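Local coordinates for protein endoglucanase A (Clostridium longisporum, PDB 6Q1I) that hydrolyses internal beta-1,4-glucosidic bonds in barley beta-glucan, lichenan and carboxymethylcellulose, acts also on xylan, and prefers the longer cello-oligosaccharides, at residues A[75-80]-A[114-119]; A[31-36]-A[49-54]. One frame throughout, in Å; residues are numbered along the deposited sequence.

Interaction 1 of 2, residues A[75-80]-A[114-119]; sequences PTTWGE and THHEGN
The carboxylate of Glu117 is the main polar anchor between 75-80 and 114-119. It reaches back by a bend at chi2 (-68°) and grips two successive backbone N-H groups, each through a syn lone pair: Trp78 N to Glu117 OE2 is 2.7 Å and nearly straight (170°), while Gly79 N to Glu117 OE1 is 3.0 Å and more bent. OE1 also accepts from Trp120 NE1. These three N-H donors would probably stabilise the buried carboxylate in its ionised form, although nearby Glu80 may work against it; water 1 lies 2.8 Å from both Glu117 OE1 and Glu80 OE1, close enough to bridge them. The third direct bond runs from His116 N to Thr77 OG1, 3.0 Å; OG1 is anti to the carbonyl carbon (chi1 -65°), which puts it where it meets this N-H, and it also bonds Asp32 O.

Apolar contacts flank the polar ones. Pro75 CB lies over one face of the His115 imidazole, 3.6 Å from the ring centroid, a CH-pi contact; Asn113 ND2 bonds ND1 of that ring. The His115 side chain comes within about 4 Å of that of Gln284, a changed residue at the position of the probable nucleophile. Thr114 CG2 approaches Trp78 CD1 to 3.6 Å, and the indole NE1 bonds Asn113 O.

The two segments directly follow neighbouring barrel strands, 71-74 and 109-113, and Trp78 is backed by helices 90-105 and 128-145.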
ATOM      1  N   PRO A  75       6.358   1.056  -0.058  1.00  6.55           N
ATOM      2  CA  PRO A  75       6.141   0.459  -1.381  1.00  6.72           C
ATOM      3  C   PRO A  75       7.492   0.275  -2.060  1.00  7.38           C
ATOM      4  O   PRO A  75       8.330   1.179  -2.049  1.00  7.76           O
ATOM      5  CB  PRO A  75       5.246   1.483  -2.084  1.00  7.31           C
ATOM      6  CG  PRO A  75       5.600   2.797  -1.430  1.00  7.63           C
ATOM      7  CD  PRO A  75       5.863   2.444   0.014  1.00  7.16           C
ATOM      8  N   THR A  76       7.724  -0.918  -2.600  1.00  7.33           N
ATOM      9  CA  THR A  76       9.041  -1.283  -3.112  1.00  7.09           C
ATOM     10  C   THR A  76       8.885  -1.998  -4.443  1.00  6.95           C
ATOM     11  O   THR A  76       8.143  -2.983  -4.537  1.00  7.45           O
ATOM     12  CB  THR A  76       9.785  -2.175  -2.109  1.00  7.54           C
ATOM     13  OG1 THR A  76       9.887  -1.498  -0.852  1.00  8.14           O
ATOM     14  CG2 THR A  76      11.185  -2.492  -2.594  1.00  7.97           C
ATOM     15  N   THR A  77       9.565  -1.491  -5.473  1.00  7.10           N
ATOM     16  CA  THR A  77       9.564  -2.099  -6.805  1.00  7.78           C
ATOM     17  C   THR A  77      10.856  -2.888  -6.971  1.00  7.21           C
ATOM     18  O   THR A  77      11.952  -2.335  -6.808  1.00  8.67           O
ATOM     19  CB  THR A  77       9.391  -1.030  -7.883  1.00  7.81           C
ATOM     20  OG1 THR A  77       8.092  -0.439  -7.722  1.00  8.24           O
ATOM     21  CG2 THR A  77       9.527  -1.623  -9.291  1.00  9.16           C
ATOM     22  N   TRP A  78      10.729  -4.190  -7.244  1.00  8.07           N
ATOM     23  CA  TRP A  78      11.851  -5.118  -7.160  1.00  8.39           C
ATOM     24  C   TRP A  78      12.375  -5.604  -8.504  1.00  8.46           C
ATOM     25  O   TRP A  78      13.544  -5.995  -8.588  1.00  9.55           O
ATOM     26  CB  TRP A  78      11.466  -6.359  -6.340  1.00  8.04           C
ATOM     27  CG  TRP A  78      11.003  -6.107  -4.942  1.00  7.62           C
ATOM     28  CD1 TRP A  78       9.729  -5.829  -4.557  1.00  7.87           C
ATOM     29  CD2 TRP A  78      11.783  -6.141  -3.735  1.00  8.13           C
ATOM     30  NE1 TRP A  78       9.663  -5.685  -3.200  1.00  8.22           N
ATOM     31  CE2 TRP A  78      10.913  -5.856  -2.669  1.00  7.89           C
ATOM     32  CE3 TRP A  78      13.132  -6.364  -3.455  1.00  9.14           C
ATOM     33  CZ2 TRP A  78      11.343  -5.804  -1.346  1.00  8.27           C
ATOM     34  CZ3 TRP A  78      13.552  -6.318  -2.143  1.00  9.45           C
ATOM     35  CH2 TRP A  78      12.668  -6.035  -1.107  1.00  9.02           C
ATOM     36  N   GLY A  79      11.543  -5.625  -9.546  1.00  9.48           N
ATOM     37  CA  GLY A  79      11.910  -6.346 -10.757  1.00 10.47           C
ATOM     38  C   GLY A  79      13.202  -5.866 -11.399  1.00 10.77           C
ATOM     39  O   GLY A  79      13.973  -6.668 -11.933  1.00 12.17           O
ATOM     40  N   GLU A  80      13.444  -4.550 -11.382  1.00 10.47           N
ATOM     41  CA  GLU A  80      14.646  -3.967 -11.970  1.00 10.28           C
ATOM     42  C   GLU A  80      15.913  -4.353 -11.223  1.00 10.68           C
ATOM     43  O   GLU A  80      17.010  -4.031 -11.692  1.00 13.37           O
ATOM     44  CB  GLU A  80      14.504  -2.443 -11.997  1.00 11.77           C
ATOM     45  CG  GLU A  80      13.558  -1.902 -13.063  1.00 12.20           C
ATOM     46  CD  GLU A  80      12.080  -2.101 -12.763  1.00 11.22           C
ATOM     47  OE1 GLU A  80      11.697  -2.242 -11.579  1.00 10.74           O
ATOM     48  OE2 GLU A  80      11.291  -2.073 -13.728  1.00 12.95           O
ATOM     49  N   THR A 114       5.536  -5.813  -2.872  1.00  7.27           N
ATOM     50  CA  THR A 114       6.013  -5.543  -4.222  1.00  7.25           C
ATOM     51  C   THR A 114       5.065  -4.511  -4.827  1.00  7.01           C
ATOM     52  O   THR A 114       3.868  -4.492  -4.516  1.00  7.39           O
ATOM     53  CB  THR A 114       6.100  -6.793  -5.112  1.00  7.29           C
ATOM     54  OG1 THR A 114       4.796  -7.217  -5.524  1.00  7.80           O
ATOM     55  CG2 THR A 114       6.838  -7.927  -4.420  1.00  7.77           C
ATOM     56  N   HIS A 115       5.596  -3.657  -5.710  1.00  6.92           N
ATOM     57  CA  HIS A 115       4.863  -2.466  -6.095  1.00  6.89           C
ATOM     58  C   HIS A 115       4.655  -2.428  -7.613  1.00  6.75           C
ATOM     59  O   HIS A 115       3.750  -3.098  -8.116  1.00  8.02           O
ATOM     60  CB  HIS A 115       5.444  -1.202  -5.465  1.00  6.32           C
ATOM     61  CG  HIS A 115       4.439  -0.110  -5.361  1.00  7.26           C
ATOM     62  ND1 HIS A 115       3.465  -0.099  -4.389  1.00  7.30           N
ATOM     63  CD2 HIS A 115       4.214   0.974  -6.139  1.00  7.68           C
ATOM     64  CE1 HIS A 115       2.705   0.965  -4.551  1.00  7.11           C
ATOM     65  NE2 HIS A 115       3.132   1.629  -5.610  1.00  7.70           N
ATOM     66  N   HIS A 116       5.437  -1.644  -8.359  1.00  7.35           N
ATOM     67  CA  HIS A 116       5.187  -1.468  -9.796  1.00  7.73           C
ATOM     68  C   HIS A 116       5.821  -2.605 -10.602  1.00  8.91           C
ATOM     69  O   HIS A 116       6.836  -2.441 -11.285  1.00 10.05           O
ATOM     70  CB  HIS A 116       5.717  -0.130 -10.292  1.00  8.32           C
ATOM     71  CG  HIS A 116       5.013   1.068  -9.746  1.00  8.73           C
ATOM     72  ND1 HIS A 116       3.642   1.171  -9.707  1.00  9.31           N
ATOM     73  CD2 HIS A 116       5.497   2.239  -9.266  1.00  8.74           C
ATOM     74  CE1 HIS A 116       3.311   2.354  -9.220  1.00  8.86           C
ATOM     75  NE2 HIS A 116       4.419   3.018  -8.936  1.00  8.72           N
ATOM     76  N   GLU A 117       5.184  -3.777 -10.531  1.00  8.87           N
ATOM     77  CA  GLU A 117       5.671  -4.973 -11.212  1.00  8.46           C
ATOM     78  C   GLU A 117       4.836  -5.348 -12.436  1.00  9.03           C
ATOM     79  O   GLU A 117       5.061  -6.408 -13.022  1.00  9.32           O
ATOM     80  CB  GLU A 117       5.753  -6.177 -10.263  1.00  8.63           C
ATOM     81  CG  GLU A 117       6.332  -5.915  -8.873  1.00  8.87           C
ATOM     82  CD  GLU A 117       7.804  -5.559  -8.805  1.00  9.66           C
ATOM     83  OE1 GLU A 117       8.542  -5.662  -9.814  1.00  9.90           O
ATOM     84  OE2 GLU A 117       8.214  -5.179  -7.685  1.00  9.68           O
ATOM     85  N   GLY A 118       3.888  -4.504 -12.841  1.00  9.01           N
ATOM     86  CA  GLY A 118       2.883  -4.877 -13.824  1.00  9.67           C
ATOM     87  C   GLY A 118       3.382  -5.042 -15.249  1.00 10.83           C
ATOM     88  O   GLY A 118       2.630  -5.560 -16.086  1.00 11.90           O
ATOM     89  N   ASN A 119       4.602  -4.593 -15.561  1.00 10.26           N
ATOM     90  CA  ASN A 119       5.180  -4.910 -16.862  1.00 10.76           C
ATOM     91  C   ASN A 119       5.497  -6.393 -17.001  1.00 11.91           C
ATOM     92  O   ASN A 119       5.615  -6.881 -18.132  1.00 13.91           O
ATOM     93  CB  ASN A 119       6.458  -4.103 -17.104  1.00 12.97           C
ATOM     94  CG  ASN A 119       7.535  -4.419 -16.093  1.00 12.89           C
ATOM     95  OD1 ASN A 119       7.314  -4.286 -14.906  1.00 12.10           O
ATOM     96  ND2 ASN A 119       8.688  -4.882 -16.557  1.00 16.53           N
TER
HETATM   97  O   HOH W   1       9.698  -4.188 -11.889  1.00 11.03           O
HETATM   98  O   HOH W   2      10.743  -5.368 -14.258  1.00 14.98           O

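Interaction 2 of 2, residues A[31-36]-A[49-54]; sequences LDAKIT and TGWGNP
No backbone hydrogen bond joins 31-36 to 49-54: an extended run at Ala33 to Ile35 passes a type I beta turn from Thr49 to Gly52, closed by Gly52 N to Thr49 O at 3.1 Å, with the CA atoms of Ala33 and Trp51 6.0 Å apart. From this turn the Trp51 indole lies across 31-36, its CG anti to the carbonyl carbon (chi1 -79°). One face rests on main-chain atoms: Ala33 CA makes a CH-pi contact 3.8 Å from the centroid of the six-membered ring, and Lys34 N sits 3.4 Å from Trp51 CZ2. Ala33 CB packs against the ring-fusion carbon Trp51 CD2 at 3.6 Å. Ile35 folds its CD1 to within 3.5 Å of Trp51 CD1, and the same methyl meets the Gly50 backbone. In the plane of the indole, water 3 accepts from Trp51 NE1 (2.8 Å) and donates to Lys34 O, tying the ring edge to the segment it covers. The Lys34 side chain leads away to hydrogen bonds with His116 O and Asn119 OD1 and a salt bridge to Glu80 OE2. Here an exposed tryptophan is laid flat on a loop following the first strand of a TIM barrel, its side chain about 10 Å from that of Gln284 in this family 5 glycoside hydrolase.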
ATOM      1  N   LEU A  31      11.288   3.894  -2.860  1.00  7.71           N
ATOM      2  CA  LEU A  31      11.785   2.567  -3.236  1.00  7.23           C
ATOM      3  C   LEU A  31      10.883   1.887  -4.257  1.00  7.48           C
ATOM      4  O   LEU A  31      11.259   0.835  -4.798  1.00  7.59           O
ATOM      5  CB  LEU A  31      11.981   1.684  -2.006  1.00  7.96           C
ATOM      6  CG  LEU A  31      12.916   2.303  -0.960  1.00  8.85           C
ATOM      7  CD1 LEU A  31      12.992   1.411   0.258  1.00 10.04           C
ATOM      8  CD2 LEU A  31      14.306   2.572  -1.508  1.00 10.97           C
ATOM      9  N   ASP A  32       9.723   2.484  -4.534  1.00  7.32           N
ATOM     10  CA  ASP A  32       8.792   2.045  -5.558  1.00  7.73           C
ATOM     11  C   ASP A  32       9.009   2.726  -6.897  1.00  8.17           C
ATOM     12  O   ASP A  32       8.448   2.268  -7.898  1.00  8.53           O
ATOM     13  CB  ASP A  32       7.343   2.319  -5.118  1.00  7.94           C
ATOM     14  CG  ASP A  32       7.124   3.737  -4.601  1.00  8.94           C
ATOM     15  OD1 ASP A  32       7.900   4.196  -3.744  1.00  8.33           O
ATOM     16  OD2 ASP A  32       6.139   4.377  -5.024  1.00  9.19           O
ATOM     17  N   ALA A  33       9.776   3.813  -6.942  1.00  8.34           N
ATOM     18  CA  ALA A  33      10.003   4.503  -8.206  1.00  8.83           C
ATOM     19  C   ALA A  33      10.541   3.519  -9.235  1.00 10.12           C
ATOM     20  O   ALA A  33      11.550   2.844  -8.999  1.00 10.99           O
ATOM     21  CB  ALA A  33      10.975   5.669  -8.004  1.00 10.02           C
ATOM     22  N   LYS A  34       9.858   3.421 -10.371  1.00  9.57           N
ATOM     23  CA  LYS A  34      10.160   2.397 -11.366  1.00  9.44           C
ATOM     24  C   LYS A  34      11.082   3.017 -12.405  1.00 10.93           C
ATOM     25  O   LYS A  34      10.633   3.743 -13.298  1.00 12.01           O
ATOM     26  CB  LYS A  34       8.887   1.860 -12.001  1.00 10.21           C
ATOM     27  CG  LYS A  34       9.131   0.673 -12.914  1.00 10.09           C
ATOM     28  CD  LYS A  34       7.857   0.203 -13.600  1.00 11.03           C
ATOM     29  CE  LYS A  34       8.091  -1.066 -14.400  1.00 11.45           C
ATOM     30  NZ  LYS A  34       8.517  -2.207 -13.556  1.00 11.80           N
ATOM     31  N   ILE A  35      12.369   2.734 -12.268  1.00 10.51           N
ATOM     32  CA  ILE A  35      13.403   3.346 -13.089  1.00 10.47           C
ATOM     33  C   ILE A  35      13.964   2.252 -13.980  1.00 10.88           C
ATOM     34  O   ILE A  35      14.661   1.346 -13.507  1.00 12.46           O
ATOM     35  CB  ILE A  35      14.509   3.989 -12.239  1.00 12.04           C
ATOM     36  CG1 ILE A  35      13.920   4.808 -11.087  1.00 12.97           C
ATOM     37  CG2 ILE A  35      15.409   4.852 -13.124  1.00 12.94           C
ATOM     38  CD1 ILE A  35      13.004   5.926 -11.505  1.00 13.01           C
ATOM     39  N   THR A  36      13.662   2.333 -15.269  1.00 13.04           N
ATOM     40  CA  THR A  36      13.945   1.247 -16.195  1.00 14.78           C
ATOM     41  C   THR A  36      15.091   1.562 -17.156  1.00 16.79           C
ATOM     42  O   THR A  36      15.290   0.822 -18.124  1.00 19.51           O
ATOM     43  CB  THR A  36      12.675   0.898 -16.971  1.00 15.65           C
ATOM     44  OG1 THR A  36      12.270   2.040 -17.732  1.00 17.53           O
ATOM     45  CG2 THR A  36      11.558   0.491 -16.016  1.00 17.67           C
ATOM     46  N   THR A  49      15.967   7.900  -5.658  1.00 10.04           N
ATOM     47  CA  THR A  49      15.850   9.313  -6.007  1.00 10.64           C
ATOM     48  C   THR A  49      15.413   9.533  -7.453  1.00 10.90           C
ATOM     49  O   THR A  49      15.352  10.679  -7.904  1.00 12.27           O
ATOM     50  CB  THR A  49      17.173  10.049  -5.761  1.00 12.13           C
ATOM     51  OG1 THR A  49      18.177   9.566  -6.662  1.00 12.81           O
ATOM     52  CG2 THR A  49      17.648   9.877  -4.321  1.00 12.97           C
ATOM     53  N   GLY A  50      15.080   8.466  -8.181  1.00 11.10           N
ATOM     54  CA  GLY A  50      14.856   8.566  -9.613  1.00 11.92           C
ATOM     55  C   GLY A  50      13.600   9.305 -10.020  1.00 12.23           C
ATOM     56  O   GLY A  50      13.488   9.712 -11.185  1.00 13.97           O
ATOM     57  N   TRP A  51      12.633   9.441  -9.108  1.00 11.43           N
ATOM     58  CA  TRP A  51      11.425  10.224  -9.358  1.00 11.26           C
ATOM     59  C   TRP A  51      11.435  11.540  -8.585  1.00 13.53           C
ATOM     60  O   TRP A  51      10.376  12.129  -8.331  1.00 14.97           O
ATOM     61  CB  TRP A  51      10.165   9.397  -9.095  1.00 12.13           C
ATOM     62  CG  TRP A  51       9.824   8.445 -10.213  1.00 11.91           C
ATOM     63  CD1 TRP A  51      10.452   8.326 -11.419  1.00 13.32           C
ATOM     64  CD2 TRP A  51       8.762   7.487 -10.223  1.00 11.20           C
ATOM     65  NE1 TRP A  51       9.849   7.353 -12.177  1.00 12.66           N
ATOM     66  CE2 TRP A  51       8.806   6.824 -11.466  1.00 11.74           C
ATOM     67  CE3 TRP A  51       7.778   7.120  -9.297  1.00 11.96           C
ATOM     68  CZ2 TRP A  51       7.901   5.819 -11.807  1.00 12.27           C
ATOM     69  CZ3 TRP A  51       6.889   6.130  -9.637  1.00 12.13           C
ATOM     70  CH2 TRP A  51       6.956   5.489 -10.879  1.00 12.57           C
ATOM     71  N   GLY A  52      12.618  12.032  -8.235  1.00 12.33           N
ATOM     72  CA  GLY A  52      12.767  13.379  -7.722  1.00 12.64           C
ATOM     73  C   GLY A  52      12.699  13.518  -6.217  1.00 12.66           C
ATOM     74  O   GLY A  52      12.773  14.644  -5.711  1.00 14.86           O
ATOM     75  N   ASN A  53      12.555  12.435  -5.492  1.00 10.78           N
ATOM     76  CA  ASN A  53      12.552  12.570  -4.043  1.00 10.54           C
ATOM     77  C   ASN A  53      13.966  12.442  -3.481  1.00 10.27           C
ATOM     78  O   ASN A  53      14.821  11.776  -4.075  1.00 11.32           O
ATOM     79  CB  ASN A  53      11.610  11.539  -3.426  1.00 10.65           C
ATOM     80  CG  ASN A  53      10.169  11.973  -3.550  1.00 11.03           C
ATOM     81  OD1 ASN A  53       9.886  13.172  -3.551  1.00 13.68           O
ATOM     82  ND2 ASN A  53       9.263  11.032  -3.687  1.00 11.72           N
ATOM     83  N   PRO A  54      14.238  13.101  -2.356  1.00 10.96           N
ATOM     84  CA  PRO A  54      15.571  13.021  -1.752  1.00 10.72           C
ATOM     85  C   PRO A  54      15.761  11.677  -1.060  1.00  9.76           C
ATOM     86  O   PRO A  54      14.811  10.971  -0.743  1.00 11.12           O
ATOM     87  CB  PRO A  54      15.559  14.168  -0.735  1.00 12.84           C
ATOM     88  CG  PRO A  54      14.121  14.263  -0.317  1.00 13.96           C
ATOM     89  CD  PRO A  54      13.323  13.949  -1.564  1.00 12.33           C
TER
HETATM   90  O   HOH W   3      10.445   6.529 -14.780  1.00 28.29           O

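Interaction 2 closes before interaction 1 opens along the chain, and their centres lie 12 Å apart on the same side of the catalytic domain. Both are built from loops around the C-terminal ends of the first three strands of the eight-stranded TIM barrel, 23-27, 71-74 and 109-113. Segment 31-36 is the bridge: residues 32 and 34 are its polar joints to interaction 1, while Leu31 and Thr77 share backbone bonding. The loops that follow strands one to three are thus tied together next to the probable catalytic positions, from the buried His115 out to the exposed Trp51.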